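Local coordinates for putative Scyalone Dehydratase (Novosphingobium aromaticivorans DSM 12444, PDB 3EF8), which probably acts as a lyase resembling scytalone dehydratase and belongs to the SnoaL-like, NTF2-like family, at the interface of chains A and B. Sequence-based numbering; all coordinates share one arbitrary frame. Chains: chain A/B, Putative Scyalone Dehydratase.

Contact 1: the interface of chains A and B. Residues chain A 90, 111, 113, 131, 146; chain B 22, 25-26.
B:Tyr22 lies against A:Arg90 and A:Gln111, where helix 3-25 of one SnoaL-like (NTF2-like) subunit docks on strands 86-99 and 106-119 of another. The tyrosine hides 95 Å² of its surface, more than any other residue of the patch. Its CG is anti to the backbone N (chi1 180°), which sends the ring away from the helix toward the sheet. On one face lies A:Arg90, whose guanidinium stacks nearly parallel to the ring, the planes 4° apart, with CZ 3.7 Å from CG of B:Tyr22. The arginine chain bends at chi3, and its CD adds a CH-pi contact over the same face, toward the rim. Across the opposite face runs CG of B:Met26, a selenomethionine of the tyrosine's own chain, so the ring is clamped between the two. A:Gln111 meets the ring at its edge, NE2 lying 3.5 Å from CE1 of B:Tyr22, with the amide tilted 48° from the ring plane. A:Phe113, pointing back at the tyrosine, turns the edge of its ring to it, CZ 3.7 Å from the phenol OH of B:Tyr22.

The polar ends of this cluster meet through ordered water. Water 2 is 2.7 Å from the phenol OH of B:Tyr22 and also bonds A:Gln111 OE1, A:Ile146 O and A:Arg131 NH1. The other end of the A:Gln111 amide, NE2, gives a nearly straight bond to water 1, which is 2.8 Å from the carboxylate OD2 of B:Asp25; with both ends engaged, the amide's rotation is probably fixed. Farther along, CD1 of A:Ile146 packs 3.8 Å from SE of B:Met26, the two side chains running antiparallel alongside one another.

Contact 2: the interface of chains A and B. Residues chain A 7, 10; chain B 7-8, 11.
A:Leu7 reaches across to B:Leu7, B:Val8 and B:Arg11, forming the apolar centre of a helix-to-helix contact between the two copies of helix 3-25 in these SnoaL-like subunits. It hides 60 Å² of its surface, more than any other residue of the patch. Its two methyl branches divide the work: CD1 lies 4.0 Å from CB of B:Leu7 and at a similar range from CG2 of B:Val8, whereas CD2 rests 3.9 Å from CG of B:Arg11. The side chain crosses that of B:Leu7 at a slant and runs roughly perpendicular to that of B:Val8. Although A:Leu7 and B:Leu7 have the same torsions, A:Leu7 offers its methyl tip and B:Leu7 its CB, so the pairing is not symmetric.

Beside this centre, the selenomethionine A:Met10 and B:Arg11 reach toward each other across the gap between the helices. The A:Met10 chain is extended at chi2 and turns at chi3 (76°), which carries its terminal methyl over one face of the guanidinium, toward the rim. That methyl, CE, is 3.4 Å from CD of B:Arg11, and SE is 3.8 Å from the same carbon. B:Arg11 bends at chi2 and then runs out extended, laying its aliphatic stem along A:Leu7 and A:Met10 before its charged group reaches the rim. With B:Arg11 replaced by an alanine, the methyl of A:Met10 would probably lose the flat group it rests on, and the water link to the A:Leu7 carbonyl would go.

At that polar rim, water 3 lies in the guanidinium plane, at its edge. B:Arg11 donates to it from both NE and NH2, by clearly bent bonds of 140° and 144° at the hydrogens, a fork likely to limit turning of the group. Water 3 in turn sits 2.8 Å from the backbone carbonyl O of A:Leu7.

Contact 1: the interface of chains A and B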
loop_
_atom_site.group_PDB
_atom_site.type_symbol
_atom_site.label_atom_id
_atom_site.label_comp_id
_atom_site.label_asym_id
_atom_site.label_seq_id
_atom_site.Cartn_x
_atom_site.Cartn_y
_atom_site.Cartn_z
ATOM N N ARG A 90 1.307 -13.633 4.154
ATOM C CA ARG A 90 0.962 -13.455 2.749
ATOM C C ARG A 90 0.845 -11.975 2.522
ATOM O O ARG A 90 0.263 -11.244 3.334
ATOM C CB ARG A 90 -0.370 -14.102 2.385
ATOM C CG ARG A 90 -0.728 -14.001 0.908
ATOM C CD ARG A 90 -2.146 -14.484 0.643
ATOM N NE ARG A 90 -3.114 -13.537 1.157
ATOM C CZ ARG A 90 -4.279 -13.868 1.669
ATOM N NH1 ARG A 90 -4.625 -15.139 1.810
ATOM N NH2 ARG A 90 -5.091 -12.914 2.040
ATOM N N GLN A 111 2.994 -11.512 -5.181
ATOM C CA GLN A 111 2.577 -11.962 -3.855
ATOM C C GLN A 111 3.760 -12.592 -3.176
ATOM O O GLN A 111 4.472 -13.392 -3.811
ATOM C CB GLN A 111 1.465 -13.009 -3.972
ATOM C CG GLN A 111 0.297 -12.587 -4.811
ATOM C CD GLN A 111 -0.705 -13.739 -5.034
ATOM O OE1 GLN A 111 -0.363 -14.908 -4.774
ATOM N NE2 GLN A 111 -1.887 -13.426 -5.541
ATOM N N PHE A 113 4.790 -15.171 -0.128
ATOM C CA PHE A 113 4.399 -16.169 0.856
ATOM C C PHE A 113 5.646 -16.426 1.683
ATOM O O PHE A 113 6.585 -17.060 1.218
ATOM C CB PHE A 113 3.836 -17.428 0.207
ATOM C CG PHE A 113 2.446 -17.252 -0.307
ATOM C CD1 PHE A 113 2.210 -16.552 -1.471
ATOM C CD2 PHE A 113 1.365 -17.706 0.412
ATOM C CE1 PHE A 113 0.917 -16.322 -1.900
ATOM C CE2 PHE A 113 0.082 -17.487 -0.060
ATOM C CZ PHE A 113 -0.121 -16.812 -1.212
ATOM N N ARG A 131 5.433 -15.204 -5.681
ATOM C CA ARG A 131 4.532 -15.654 -6.736
ATOM C C ARG A 131 4.231 -14.429 -7.591
ATOM O O ARG A 131 3.923 -13.373 -7.084
ATOM C CB ARG A 131 3.263 -16.295 -6.182
ATOM C CG ARG A 131 3.575 -17.504 -5.319
ATOM C CD ARG A 131 2.314 -18.187 -4.837
ATOM N NE ARG A 131 2.657 -19.239 -3.899
ATOM C CZ ARG A 131 1.791 -19.863 -3.109
ATOM N NH1 ARG A 131 0.497 -19.563 -3.156
ATOM N NH2 ARG A 131 2.225 -20.790 -2.282
ATOM N N ILE A 146 0.805 -17.586 -9.386
ATOM C CA ILE A 146 -0.025 -17.417 -8.188
ATOM C C ILE A 146 -1.014 -18.543 -7.986
ATOM O O ILE A 146 -1.492 -18.775 -6.897
ATOM C CB ILE A 146 -0.729 -16.062 -8.129
ATOM C CG1 ILE A 146 -1.738 -15.873 -9.244
ATOM C CG2 ILE A 146 0.321 -14.929 -8.121
ATOM C CD1 ILE A 146 -2.692 -14.683 -9.043
ATOM N N TYR B 22 -7.257 -10.855 -2.471
ATOM C CA TYR B 22 -6.535 -12.102 -2.835
ATOM C C TYR B 22 -7.423 -13.040 -3.640
ATOM O O TYR B 22 -7.081 -13.488 -4.734
ATOM C CB TYR B 22 -5.986 -12.825 -1.612
ATOM C CG TYR B 22 -5.244 -14.122 -1.944
ATOM C CD1 TYR B 22 -4.008 -14.097 -2.572
ATOM C CD2 TYR B 22 -5.792 -15.359 -1.625
ATOM C CE1 TYR B 22 -3.362 -15.254 -2.902
ATOM C CE2 TYR B 22 -5.169 -16.516 -1.971
ATOM C CZ TYR B 22 -3.937 -16.475 -2.568
ATOM O OH TYR B 22 -3.283 -17.684 -2.869
ATOM N N ASP B 25 -8.013 -11.670 -7.123
ATOM C CA ASP B 25 -6.884 -11.854 -8.023
ATOM C C ASP B 25 -6.704 -13.332 -8.379
ATOM O O ASP B 25 -6.183 -13.680 -9.453
ATOM C CB ASP B 25 -5.623 -11.311 -7.411
ATOM C CG ASP B 25 -5.577 -9.769 -7.364
ATOM O OD1 ASP B 25 -6.385 -9.113 -8.051
ATOM O OD2 ASP B 25 -4.772 -9.226 -6.556
HETATM N N MSE B 26 -7.186 -14.215 -7.511
HETATM C CA MSE B 26 -7.106 -15.686 -7.728
HETATM C C MSE B 26 -8.301 -16.224 -8.512
HETATM O O MSE B 26 -8.339 -17.407 -8.840
HETATM C CB MSE B 26 -7.028 -16.414 -6.424
HETATM C CG MSE B 26 -5.790 -16.128 -5.653
HETATM SE SE MSE B 26 -4.215 -16.997 -6.488
HETATM C CE MSE B 26 -4.710 -18.818 -5.996
HETATM O O HOH W 1 -2.435 -10.620 -5.858
HETATM O O HOH W 2 -1.146 -17.530 -4.530
#

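Contact 2: the interface of chains A and B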
loop_
_atom_site.group_PDB
_atom_site.type_symbol
_atom_site.label_atom_id
_atom_site.label_comp_id
_atom_site.label_asym_id
_atom_site.label_seq_id
_atom_site.Cartn_x
_atom_site.Cartn_y
_atom_site.Cartn_z
ATOM N N LEU A 7 -0.545 -8.590 18.595
ATOM C CA LEU A 7 -0.584 -7.234 18.027
ATOM C C LEU A 7 0.776 -6.578 17.921
ATOM O O LEU A 7 1.151 -5.927 16.916
ATOM C CB LEU A 7 -1.546 -6.337 18.801
ATOM C CG LEU A 7 -3.008 -6.734 18.717
ATOM C CD1 LEU A 7 -3.810 -5.848 19.659
ATOM C CD2 LEU A 7 -3.603 -6.641 17.321
HETATM N N MSE A 10 2.814 -8.334 15.190
HETATM C CA MSE A 10 2.360 -7.991 13.824
HETATM C C MSE A 10 3.051 -6.711 13.396
HETATM O O MSE A 10 3.575 -6.595 12.273
HETATM C CB MSE A 10 0.859 -7.841 13.742
HETATM C CG MSE A 10 0.187 -9.154 13.771
HETATM SE SE MSE A 10 -1.747 -8.944 13.652
HETATM C CE MSE A 10 -1.641 -8.582 11.777
ATOM N N LEU B 7 -8.541 -2.452 18.463
ATOM C CA LEU B 7 -7.291 -2.834 17.790
ATOM C C LEU B 7 -7.344 -4.196 17.132
ATOM O O LEU B 7 -6.880 -4.429 15.990
ATOM C CB LEU B 7 -6.101 -2.751 18.742
ATOM C CG LEU B 7 -5.759 -1.355 19.228
ATOM C CD1 LEU B 7 -4.665 -1.459 20.281
ATOM C CD2 LEU B 7 -5.306 -0.404 18.133
ATOM N N VAL B 8 -7.908 -5.165 17.827
ATOM C CA VAL B 8 -7.997 -6.488 17.298
ATOM C C VAL B 8 -8.918 -6.499 16.095
ATOM O O VAL B 8 -8.625 -7.136 15.070
ATOM C CB VAL B 8 -8.563 -7.451 18.373
ATOM C CG1 VAL B 8 -9.049 -8.714 17.747
ATOM C CG2 VAL B 8 -7.465 -7.707 19.436
ATOM N N ARG B 11 -7.451 -5.122 12.847
ATOM C CA ARG B 11 -6.664 -6.152 12.181
ATOM C C ARG B 11 -7.535 -7.142 11.444
ATOM O O ARG B 11 -7.241 -7.582 10.324
ATOM C CB ARG B 11 -5.716 -6.883 13.154
ATOM C CG ARG B 11 -4.535 -6.065 13.566
ATOM C CD ARG B 11 -3.565 -5.831 12.426
ATOM N NE ARG B 11 -2.360 -5.244 12.892
ATOM C CZ ARG B 11 -1.346 -4.965 12.128
ATOM N NH1 ARG B 11 -1.531 -5.130 10.836
ATOM N NH2 ARG B 11 -0.244 -4.457 12.605
HETATM O O HOH W 3 -0.850 -4.774 15.355
#

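The C-alpha centres of contact 1 and contact 2 are about 22 Å apart, yet both use helix 3-25 of chain B: contact 2 takes residues near its start, contact 1 residues at its end and just beyond. Chain A answers differently at each place, with its own helix 3-25 in contact 2 and with strands 86-99, 106-119 and 127-136 plus a C-terminal loop residue in contact 1. Two such separated footholds should restrain how the helix tilts against the neighbour. The interface is not an exact two-fold and the deposited assembly holds three copies, so this pairing may not be the biological one.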